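Local structure of botulinum neurotoxin type C1 (Clostridium botulinum, 3N7K) at residues S122-N127 with I167-L172; P89-I94 with I105-N110; M259-R264 with E279-I284; K312-F317 with L338-K343. The protein probably binds gangliosides on nerve cells through this receptor-binding domain of its heavy chain, as a step in neurotoxin entry. All blocks are in the same frame, centred on the assembly; numbering follows the deposited sequence.

Interaction 1 of 4, residues S122-N127 with I167-L172; sequences SEQSIN and IKVKEL
Ser122 and Lys170 meet at the rim of the lectin-like beta-sandwich, where strand 122-129 of one sheet faces the chain that leaves strand 162-168 of the other. The case shows how sheet edges can be joined by side chains reaching across to the opposite backbone, with no strand-to-strand pairing: the main chains run roughly antiparallel, but their nearest CA atoms, those of Ile126 and Ile167, are 7.7 Å apart. The hydroxyl of Ser122 bonds to Gln118 and is merely a neighbour of the lysine amine. At Glu123 it is the backbone that takes part, as Lys170 NZ gives a hydrogen bond of 2.6 Å to Glu123 O, arriving nearly along the C=O axis. The lysine reaches it on a chain that is straight beyond CG and runs alongside Gln124, the two pointing opposite ways. Gln124 is the centre of the contact. Its CG stands anti to the backbone N (chi1 174°), which throws the amide across to the other segment. There OE1 takes the N-H of Lys170 on a lone pair, 3.0 Å from Lys170 N and almost straight at 172°, while NE2 makes a weak, bent bond of 3.2 Å to Lys168 O. One amide thus grips the backbone on both sides of Val169, which should restrain its rotation, chiefly through the OE1 bond. The aliphatic part of Lys170 lies against the same oxygen, with CG 3.2 Å from Gln124 OE1. Further along, buried Ile126 replaces polar bonds with packing against the side chain of Ile167, Ile126 CD1 lying 3.9 Å from Ile167 CG2.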
# COMPACT_ATOMS: atom_id res chain seq x y z
N SER A 122 -26.10 -19.47 -11.71
CA SER A 122 -26.34 -18.05 -11.50
C SER A 122 -25.50 -17.43 -10.39
O SER A 122 -25.42 -17.96 -9.28
CB SER A 122 -27.81 -17.80 -11.19
OG SER A 122 -28.06 -16.43 -10.97
N GLU A 123 -24.89 -16.29 -10.71
CA GLU A 123 -24.05 -15.56 -9.78
C GLU A 123 -24.26 -14.07 -9.99
O GLU A 123 -25.10 -13.67 -10.79
CB GLU A 123 -22.58 -15.88 -10.02
CG GLU A 123 -22.18 -15.75 -11.48
CD GLU A 123 -20.72 -15.35 -11.65
OE1 GLU A 123 -20.39 -14.17 -11.41
OE2 GLU A 123 -19.90 -16.22 -12.03
N GLN A 124 -23.51 -13.26 -9.26
CA GLN A 124 -23.56 -11.80 -9.36
C GLN A 124 -22.28 -11.28 -8.70
O GLN A 124 -22.15 -11.30 -7.48
CB GLN A 124 -24.81 -11.22 -8.68
CG GLN A 124 -24.86 -9.69 -8.63
CD GLN A 124 -26.26 -9.09 -8.86
OE1 GLN A 124 -27.25 -9.49 -8.23
NE2 GLN A 124 -26.34 -8.12 -9.76
N SER A 125 -21.33 -10.86 -9.53
CA SER A 125 -20.05 -10.38 -9.02
C SER A 125 -19.86 -8.89 -9.19
O SER A 125 -20.55 -8.24 -9.96
CB SER A 125 -18.89 -11.11 -9.71
OG SER A 125 -18.89 -12.50 -9.42
N ILE A 126 -18.90 -8.36 -8.44
CA ILE A 126 -18.58 -6.95 -8.48
C ILE A 126 -17.06 -6.99 -8.30
O ILE A 126 -16.55 -7.93 -7.68
CB ILE A 126 -19.32 -6.19 -7.33
CG1 ILE A 126 -19.32 -4.69 -7.61
CG2 ILE A 126 -18.67 -6.49 -5.96
CD1 ILE A 126 -20.20 -3.91 -6.66
N ASN A 127 -16.33 -6.02 -8.83
CA ASN A 127 -14.89 -6.08 -8.66
C ASN A 127 -14.18 -4.76 -8.58
O ASN A 127 -14.76 -3.68 -8.72
CB ASN A 127 -14.25 -6.91 -9.78
CG ASN A 127 -14.38 -6.25 -11.16
OD1 ASN A 127 -15.24 -6.64 -11.95
ND2 ASN A 127 -13.53 -5.26 -11.44
N ILE A 167 -23.84 -1.68 -7.67
CA ILE A 167 -24.77 -2.42 -8.52
C ILE A 167 -26.03 -2.87 -7.79
O ILE A 167 -26.03 -3.08 -6.57
CB ILE A 167 -24.09 -3.65 -9.14
CG1 ILE A 167 -25.04 -4.33 -10.13
CG2 ILE A 167 -23.74 -4.64 -8.05
CD1 ILE A 167 -25.67 -3.38 -11.13
N LYS A 168 -27.11 -3.03 -8.55
CA LYS A 168 -28.38 -3.47 -7.99
C LYS A 168 -28.44 -4.98 -7.89
O LYS A 168 -28.17 -5.70 -8.85
CB LYS A 168 -29.54 -2.94 -8.84
CG LYS A 168 -30.91 -3.47 -8.46
CD LYS A 168 -31.24 -3.24 -6.99
CE LYS A 168 -32.53 -3.95 -6.63
NZ LYS A 168 -32.76 -4.02 -5.16
N VAL A 169 -28.77 -5.46 -6.69
CA VAL A 169 -28.88 -6.89 -6.45
C VAL A 169 -30.17 -7.38 -7.11
O VAL A 169 -31.23 -6.78 -6.96
CB VAL A 169 -28.94 -7.19 -4.93
CG1 VAL A 169 -29.28 -8.63 -4.70
CG2 VAL A 169 -27.62 -6.87 -4.28
N LYS A 170 -30.05 -8.47 -7.86
CA LYS A 170 -31.19 -9.07 -8.54
C LYS A 170 -31.86 -10.10 -7.62
O LYS A 170 -31.29 -10.47 -6.59
CB LYS A 170 -30.72 -9.76 -9.82
CG LYS A 170 -29.76 -10.91 -9.57
CD LYS A 170 -29.22 -11.48 -10.88
CE LYS A 170 -28.16 -12.54 -10.63
NZ LYS A 170 -27.40 -12.92 -11.87
N GLU A 171 -33.06 -10.55 -7.99
CA GLU A 171 -33.75 -11.56 -7.18
C GLU A 171 -32.88 -12.82 -7.07
O GLU A 171 -32.91 -13.68 -7.96
CB GLU A 171 -35.10 -11.94 -7.79
CG GLU A 171 -36.27 -11.08 -7.33
CD GLU A 171 -37.63 -11.65 -7.77
OE1 GLU A 171 -38.66 -10.97 -7.57
OE2 GLU A 171 -37.66 -12.78 -8.32
N LEU A 172 -32.12 -12.92 -5.99
CA LEU A 172 -31.25 -14.06 -5.77
C LEU A 172 -31.94 -15.09 -4.89
O LEU A 172 -31.28 -15.81 -4.14
CB LEU A 172 -29.94 -13.62 -5.13
CG LEU A 172 -29.02 -12.80 -6.03
CD1 LEU A 172 -27.87 -12.22 -5.21
CD2 LEU A 172 -28.50 -13.69 -7.14

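Interaction 2 of 4, residues P89-I94 with I105-N110; sequences PGYTII and IGIISN
Ile105 O receives two backbone donors, Ile93 N at 2.8 Å and Ile94 N at 3.0 Å, both in the carbonyl plane. Two consecutive residues facing one is the signature of a classic beta bulge, which shifts the register where the chain turns a corner at Ile94. Ile105 N bonds back to Ile94 O at 2.7 Å. Beyond the bulge the antiparallel ladder resumes: Ile107 N reaches Tyr91 O at 2.8 Å, while the return bond from Tyr91 N to Ile107 O is bent and weak. Thr92 and Gly106 form the non-hydrogen-bonded pair between the bulge and the Tyr91–Ile107 pair, their CA atoms 4.0 Å apart.

The packing is aliphatic. Ile93 holds CG1 between its backbone N and carbonyl carbon (chi1 52°), which lays that branch over Ile105 O and beside Ile105 CG2. The side chains of Ile93 and Ile107 meet at about a right angle, Ile93 CG2 3.7 Å from Ile107 CD1. Ile107 CG1 presses on Tyr91 CB at 3.4 Å.

Strand 180-187 flanks the 89-94 side, where Ile185 touches Tyr91 and Ile93; on the other flank strand 111-117 supplies Leu112 against Ile93, Ile105 and Ile107, placing the bulge inside an antiparallel sheet of the lectin-like domain.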
# COMPACT_ATOMS: atom_id res chain seq x y z
N PRO A 89 -3.26 -15.70 -12.86
CA PRO A 89 -4.38 -16.60 -13.16
C PRO A 89 -5.48 -16.51 -12.10
O PRO A 89 -5.33 -15.85 -11.07
CB PRO A 89 -3.72 -17.98 -13.23
CG PRO A 89 -2.55 -17.85 -12.32
CD PRO A 89 -2.02 -16.47 -12.68
N GLY A 90 -6.59 -17.19 -12.36
CA GLY A 90 -7.70 -17.18 -11.43
C GLY A 90 -7.30 -17.82 -10.13
O GLY A 90 -6.53 -18.79 -10.11
N TYR A 91 -7.83 -17.27 -9.04
CA TYR A 91 -7.55 -17.73 -7.69
C TYR A 91 -8.69 -17.38 -6.76
O TYR A 91 -9.17 -16.25 -6.78
CB TYR A 91 -6.30 -17.04 -7.12
CG TYR A 91 -4.97 -17.62 -7.51
CD1 TYR A 91 -4.43 -18.70 -6.81
CD2 TYR A 91 -4.23 -17.07 -8.55
CE1 TYR A 91 -3.17 -19.20 -7.13
CE2 TYR A 91 -2.98 -17.56 -8.88
CZ TYR A 91 -2.44 -18.62 -8.16
OH TYR A 91 -1.19 -19.09 -8.48
N THR A 92 -9.14 -18.34 -5.97
CA THR A 92 -10.18 -18.06 -4.99
C THR A 92 -9.35 -17.77 -3.73
O THR A 92 -8.44 -18.54 -3.39
CB THR A 92 -11.08 -19.29 -4.73
OG1 THR A 92 -11.76 -19.66 -5.93
CG2 THR A 92 -12.13 -18.94 -3.68
N ILE A 93 -9.60 -16.65 -3.05
CA ILE A 93 -8.82 -16.37 -1.86
C ILE A 93 -9.61 -16.49 -0.56
O ILE A 93 -9.11 -17.04 0.42
CB ILE A 93 -8.10 -15.00 -1.94
CG1 ILE A 93 -9.09 -13.89 -2.30
CG2 ILE A 93 -6.98 -15.09 -2.96
CD1 ILE A 93 -8.48 -12.50 -2.21
N ILE A 94 -10.84 -15.98 -0.55
CA ILE A 94 -11.70 -16.14 0.62
C ILE A 94 -12.94 -16.82 0.05
O ILE A 94 -13.55 -16.30 -0.89
CB ILE A 94 -12.10 -14.78 1.30
CG1 ILE A 94 -10.93 -14.21 2.12
CG2 ILE A 94 -13.24 -15.01 2.27
CD1 ILE A 94 -9.89 -13.49 1.31
N ILE A 105 -14.71 -14.76 -2.82
CA ILE A 105 -13.82 -13.66 -3.17
C ILE A 105 -12.55 -14.21 -3.81
O ILE A 105 -11.81 -15.00 -3.20
CB ILE A 105 -13.46 -12.81 -1.90
CG1 ILE A 105 -14.73 -12.17 -1.35
CG2 ILE A 105 -12.45 -11.71 -2.25
CD1 ILE A 105 -14.52 -11.43 -0.06
N GLY A 106 -12.30 -13.78 -5.05
CA GLY A 106 -11.12 -14.23 -5.76
C GLY A 106 -10.37 -13.14 -6.49
O GLY A 106 -10.82 -11.99 -6.56
N ILE A 107 -9.21 -13.51 -7.02
CA ILE A 107 -8.37 -12.60 -7.78
C ILE A 107 -8.14 -13.24 -9.15
O ILE A 107 -8.01 -14.46 -9.27
CB ILE A 107 -7.01 -12.32 -7.07
CG1 ILE A 107 -6.33 -13.64 -6.66
CG2 ILE A 107 -7.24 -11.47 -5.84
CD1 ILE A 107 -5.10 -13.47 -5.77
N ILE A 108 -8.11 -12.42 -10.19
CA ILE A 108 -7.92 -12.93 -11.52
C ILE A 108 -6.73 -12.16 -12.09
O ILE A 108 -5.67 -12.20 -11.50
CB ILE A 108 -9.20 -12.72 -12.35
CG1 ILE A 108 -9.10 -13.49 -13.66
CG2 ILE A 108 -9.44 -11.23 -12.55
CD1 ILE A 108 -9.03 -14.99 -13.46
N SER A 109 -6.88 -11.48 -13.22
CA SER A 109 -5.75 -10.74 -13.74
C SER A 109 -5.44 -9.67 -12.71
O SER A 109 -4.86 -9.95 -11.66
CB SER A 109 -6.10 -10.09 -15.07
OG SER A 109 -6.36 -11.09 -16.03
N ASN A 110 -5.82 -8.44 -12.99
CA ASN A 110 -5.58 -7.37 -12.05
C ASN A 110 -6.88 -7.06 -11.31
O ASN A 110 -7.10 -5.93 -10.85
CB ASN A 110 -5.09 -6.15 -12.79
CG ASN A 110 -6.07 -5.68 -13.82
OD1 ASN A 110 -6.18 -4.48 -14.07
ND2 ASN A 110 -6.78 -6.62 -14.43

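Interaction 3 of 4, residues M259-R264 with E279-I284; sequences MYANSR and EGYKII
Tyr260 and Tyr281 bring their rings together where a hairpin of the beta-trefoil domain meets the following loop, and the pair belongs to neither textbook class of aromatic contact. Tyr260 CD1 stands 3.5 Å above the plane of the Tyr281 ring, over its centre, yet the two planes are inclined at 45° and the centroids lie 4.3 Å apart. The Tyr281 ring therefore receives its partner over one face, while Tyr260 offers its own ring obliquely. The closest carbon approaches in the pair are too short to be trusted, so the exact depth of the overlap is doubtful. Tyr260 reaches this position with CG anti to the backbone N (chi1 -153°), its ring carried toward Gly280 and Tyr281. Met259 O and Ala261 N, on the two sides of Tyr260 along strand 257-261, also border the Tyr281 ring obliquely, and Ala261 CB sits 4.2 Å from Tyr281 CE1. One hydrogen bond holds the backbone of Tyr281 to the strand: Tyr281 N to Met259 O, 2.6 Å, with an angle of 163° at the hydrogen and the donor tilted somewhat from the carbonyl plane. The same oxygen is approached by Gly280 CA at 3.0 Å, so the loop lies close against the strand just ahead of the tyrosine. Met307 of strand 302-308 touches Met259, Ala261 and Tyr281, so the hairpin and the loop share a common floor. On the buried side Met259, whose chain bends at its last torsion, turns its methyl toward Ile283, Met259 CE coming within 4.4 Å of Ile283 CG1.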
# COMPACT_ATOMS: atom_id res chain seq x y z
N MET A 259 16.79 6.29 -9.22
CA MET A 259 17.80 7.22 -8.74
C MET A 259 19.24 6.83 -9.05
O MET A 259 19.67 5.70 -8.85
CB MET A 259 17.68 7.41 -7.23
CG MET A 259 16.85 8.61 -6.82
SD MET A 259 16.97 8.95 -5.07
CE MET A 259 18.77 8.96 -4.86
N TYR A 260 19.99 7.80 -9.55
CA TYR A 260 21.38 7.60 -9.85
C TYR A 260 21.97 8.94 -9.49
O TYR A 260 21.24 9.82 -9.01
CB TYR A 260 21.60 7.27 -11.33
CG TYR A 260 22.85 6.45 -11.58
CD1 TYR A 260 23.12 5.32 -10.80
CD2 TYR A 260 23.79 6.82 -12.54
CE1 TYR A 260 24.29 4.59 -10.96
CE2 TYR A 260 24.98 6.08 -12.71
CZ TYR A 260 25.21 4.97 -11.90
OH TYR A 260 26.38 4.25 -12.01
N ALA A 261 23.27 9.11 -9.70
CA ALA A 261 23.89 10.39 -9.39
C ALA A 261 25.02 10.57 -10.36
O ALA A 261 25.62 9.59 -10.80
CB ALA A 261 24.43 10.38 -7.97
N ASN A 262 25.30 11.81 -10.71
CA ASN A 262 26.40 12.06 -11.62
C ASN A 262 27.52 12.69 -10.82
O ASN A 262 27.94 12.13 -9.81
CB ASN A 262 26.00 12.97 -12.77
CG ASN A 262 26.65 12.54 -14.07
OD1 ASN A 262 26.54 13.22 -15.10
ND2 ASN A 262 27.33 11.40 -14.03
N SER A 263 28.02 13.83 -11.26
CA SER A 263 29.10 14.48 -10.53
C SER A 263 28.57 15.02 -9.21
O SER A 263 28.42 16.23 -9.05
CB SER A 263 29.72 15.59 -11.37
OG SER A 263 30.32 15.05 -12.54
N ARG A 264 28.29 14.11 -8.28
CA ARG A 264 27.77 14.45 -6.96
C ARG A 264 26.34 15.00 -7.06
O ARG A 264 25.79 15.48 -6.06
CB ARG A 264 28.67 15.48 -6.28
CG ARG A 264 29.50 14.96 -5.12
CD ARG A 264 30.09 16.14 -4.38
NE ARG A 264 30.70 15.81 -3.09
CZ ARG A 264 30.95 16.71 -2.14
NH1 ARG A 264 31.51 16.35 -0.99
NH2 ARG A 264 30.61 17.98 -2.33
N GLU A 279 17.54 -1.82 -10.02
CA GLU A 279 18.31 -0.69 -10.54
C GLU A 279 18.70 0.36 -9.49
O GLU A 279 18.87 0.05 -8.32
CB GLU A 279 17.53 -0.03 -11.67
CG GLU A 279 17.43 -0.86 -12.92
CD GLU A 279 16.36 -0.37 -13.86
OE1 GLU A 279 15.16 -0.60 -13.55
OE2 GLU A 279 16.70 0.26 -14.89
N GLY A 280 18.85 1.60 -9.96
CA GLY A 280 19.21 2.74 -9.13
C GLY A 280 20.00 2.61 -7.83
O GLY A 280 20.30 1.52 -7.36
N TYR A 281 20.34 3.77 -7.27
CA TYR A 281 21.07 3.85 -6.01
C TYR A 281 20.05 3.82 -4.89
O TYR A 281 18.92 4.29 -5.05
CB TYR A 281 21.87 5.15 -5.94
CG TYR A 281 23.16 5.12 -6.72
CD1 TYR A 281 23.89 6.28 -6.94
CD2 TYR A 281 23.66 3.93 -7.24
CE1 TYR A 281 25.07 6.27 -7.67
CE2 TYR A 281 24.84 3.90 -7.96
CZ TYR A 281 25.54 5.07 -8.18
OH TYR A 281 26.69 5.04 -8.93
N LYS A 282 20.44 3.26 -3.75
CA LYS A 282 19.52 3.15 -2.63
C LYS A 282 19.69 4.29 -1.64
O LYS A 282 20.64 5.07 -1.71
CB LYS A 282 19.70 1.80 -1.93
CG LYS A 282 19.57 0.61 -2.86
CD LYS A 282 20.24 -0.60 -2.26
CE LYS A 282 20.52 -1.66 -3.33
NZ LYS A 282 21.35 -2.80 -2.81
N ILE A 283 18.76 4.40 -0.70
CA ILE A 283 18.80 5.45 0.30
C ILE A 283 18.51 4.88 1.68
O ILE A 283 17.86 3.82 1.80
CB ILE A 283 17.74 6.54 -0.06
CG1 ILE A 283 18.43 7.77 -0.62
CG2 ILE A 283 16.87 6.89 1.14
CD1 ILE A 283 19.31 8.44 0.40
N ILE A 284 18.99 5.55 2.72
CA ILE A 284 18.71 5.13 4.08
C ILE A 284 18.26 6.38 4.81
O ILE A 284 18.86 7.44 4.63
CB ILE A 284 19.93 4.50 4.78
CG1 ILE A 284 20.27 3.16 4.12
CG2 ILE A 284 19.63 4.30 6.28
CD1 ILE A 284 21.61 2.60 4.50

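Interaction 4 of 4, residues K312-F317 with L338-K343; sequences KAYNLF and LREQTK
Asn315 and Arg339 form the hydrogen-bonded pair of an antiparallel ladder in the beta-trefoil domain, the short strands 313-317 and 338-340 running at 129° to each other. Arg339 N meets Asn315 O at 2.9 Å in the carbonyl plane, whereas Asn315 N comes to Arg339 O from above the plane of the Arg339 carbonyl, at 3.1 Å. The Asn315–Arg339 and Leu316–Leu338 pairs put their side chains on opposite faces, while those of Tyr314 and Glu340 diverge. Leu316 and Leu338 share one face, running abreast in the same direction, with their CD2 atoms 3.5 Å apart; Tyr314 CB adds to this cluster. Asn315 and Arg339 occupy the other, where Arg339 CG packs on Asn315 CB at 3.5 Å. Phe317 carries CG between its backbone N and carbonyl carbon (chi1 87°), which swings the ring across the arginine stem; Leu338 C lies at the edge of the ring, and the guanidinium is too far off for more than a weak cation-pi attraction. Thr342 CG2 covers one face of that guanidinium near its rim. At the far end Gln341 crosses Asn315 at about a right angle and touches Ala313, Gln341 OE1 3.5 Å from Ala313 CB. The outer margin is ionic: Glu340 OE1 is engaged by Arg264, while Glu340 OE2 forms a weak salt bridge with Lys312 NZ at 3.4 Å.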
# COMPACT_ATOMS: atom_id res chain seq x y z
N LYS A 312 31.45 4.74 -0.46
CA LYS A 312 31.38 5.89 0.42
C LYS A 312 29.92 6.27 0.65
O LYS A 312 29.07 6.06 -0.22
CB LYS A 312 32.13 7.07 -0.19
CG LYS A 312 33.54 6.72 -0.66
CD LYS A 312 34.57 7.77 -0.25
CE LYS A 312 34.27 9.17 -0.81
NZ LYS A 312 33.08 9.83 -0.20
N ALA A 313 29.65 6.80 1.84
CA ALA A 313 28.30 7.23 2.21
C ALA A 313 28.22 8.75 2.09
O ALA A 313 29.07 9.48 2.61
CB ALA A 313 27.98 6.79 3.64
N TYR A 314 27.21 9.22 1.38
CA TYR A 314 27.04 10.64 1.19
C TYR A 314 25.74 11.08 1.83
O TYR A 314 24.91 10.25 2.20
CB TYR A 314 27.04 10.99 -0.30
CG TYR A 314 28.22 10.41 -1.04
CD1 TYR A 314 28.31 9.04 -1.26
CD2 TYR A 314 29.28 11.22 -1.46
CE1 TYR A 314 29.43 8.48 -1.88
CE2 TYR A 314 30.40 10.67 -2.08
CZ TYR A 314 30.47 9.29 -2.29
OH TYR A 314 31.57 8.70 -2.88
N ASN A 315 25.59 12.38 1.99
CA ASN A 315 24.40 12.95 2.57
C ASN A 315 23.68 13.66 1.43
O ASN A 315 24.32 14.27 0.58
CB ASN A 315 24.76 13.98 3.65
CG ASN A 315 25.14 13.33 4.97
OD1 ASN A 315 25.83 13.94 5.81
ND2 ASN A 315 24.68 12.11 5.18
N LEU A 316 22.37 13.55 1.35
CA LEU A 316 21.70 14.31 0.31
C LEU A 316 21.74 15.71 0.92
O LEU A 316 21.88 15.85 2.14
CB LEU A 316 20.26 13.84 0.12
CG LEU A 316 20.09 12.34 -0.12
CD1 LEU A 316 18.66 12.06 -0.50
CD2 LEU A 316 21.02 11.88 -1.22
N PHE A 317 21.64 16.74 0.11
CA PHE A 317 21.68 18.07 0.68
C PHE A 317 21.17 19.06 -0.33
O PHE A 317 21.22 18.82 -1.54
CB PHE A 317 23.12 18.42 1.11
CG PHE A 317 23.98 19.04 0.02
CD1 PHE A 317 24.00 20.43 -0.17
CD2 PHE A 317 24.76 18.24 -0.82
CE1 PHE A 317 24.78 21.01 -1.18
CE2 PHE A 317 25.54 18.81 -1.84
CZ PHE A 317 25.55 20.20 -2.01
N LEU A 338 24.64 15.36 -3.52
CA LEU A 338 25.36 14.59 -2.52
C LEU A 338 26.60 15.30 -2.00
O LEU A 338 27.43 15.74 -2.78
CB LEU A 338 25.80 13.26 -3.12
CG LEU A 338 24.72 12.35 -3.70
CD1 LEU A 338 25.30 11.51 -4.85
CD2 LEU A 338 24.17 11.48 -2.59
N ARG A 339 26.70 15.40 -0.68
CA ARG A 339 27.85 16.01 -0.03
C ARG A 339 28.55 14.86 0.69
O ARG A 339 28.08 13.73 0.67
CB ARG A 339 27.41 17.03 0.99
CG ARG A 339 26.93 16.40 2.28
CD ARG A 339 26.74 17.47 3.32
NE ARG A 339 27.92 18.33 3.39
CZ ARG A 339 27.92 19.55 3.91
NH1 ARG A 339 26.80 20.06 4.39
NH2 ARG A 339 29.04 20.27 3.93
N GLU A 340 29.68 15.13 1.34
CA GLU A 340 30.36 14.07 2.07
C GLU A 340 29.98 14.18 3.53
O GLU A 340 29.87 15.29 4.06
CB GLU A 340 31.88 14.18 1.87
CG GLU A 340 32.30 13.71 0.48
CD GLU A 340 33.78 13.89 0.20
OE1 GLU A 340 34.19 15.01 -0.19
OE2 GLU A 340 34.52 12.89 0.36
N GLN A 341 29.74 13.04 4.16
CA GLN A 341 29.36 13.04 5.56
C GLN A 341 30.37 13.86 6.35
O GLN A 341 31.57 13.63 6.26
CB GLN A 341 29.28 11.61 6.07
CG GLN A 341 28.38 10.74 5.23
CD GLN A 341 27.75 9.62 6.02
OE1 GLN A 341 28.45 8.75 6.55
NE2 GLN A 341 26.43 9.64 6.13
N THR A 342 29.88 14.82 7.11
CA THR A 342 30.75 15.68 7.89
C THR A 342 30.80 15.26 9.33
O THR A 342 31.53 15.86 10.13
CB THR A 342 30.28 17.14 7.86
OG1 THR A 342 29.05 17.25 8.58
CG2 THR A 342 30.08 17.60 6.42
N LYS A 343 30.04 14.24 9.68
CA LYS A 343 30.04 13.80 11.07
C LYS A 343 29.78 15.08 11.87
O LYS A 343 30.52 15.44 12.78
CB LYS A 343 31.40 13.19 11.42
CG LYS A 343 31.81 12.06 10.46
CD LYS A 343 33.17 11.49 10.82
CE LYS A 343 33.54 10.35 9.87
NZ LYS A 343 34.88 9.77 10.18

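Overall arrangement
The four contacts fall into two groups, one in each domain of the receptor-binding fragment. Interactions 1 and 2 belong to the lectin-like sandwich, their centres 18 Å apart and their nearest atoms about 6 Å apart; both reach the sheet that holds strands 102-107 and 122-129. Interactions 3 and 4 lie in the trefoil domain with centres 12 Å apart and touch directly. There Arg264, at the turn beyond strand 257-261, joins them through its backbone, with a probable hydrogen bond of 2.8 Å between Arg264 O and Leu338 N, while Ala261 CB packs on Leu338 CD1 at 3.4 Å. Between the groups the distances are large: the centres of interactions 1 and 4 are 59 Å apart.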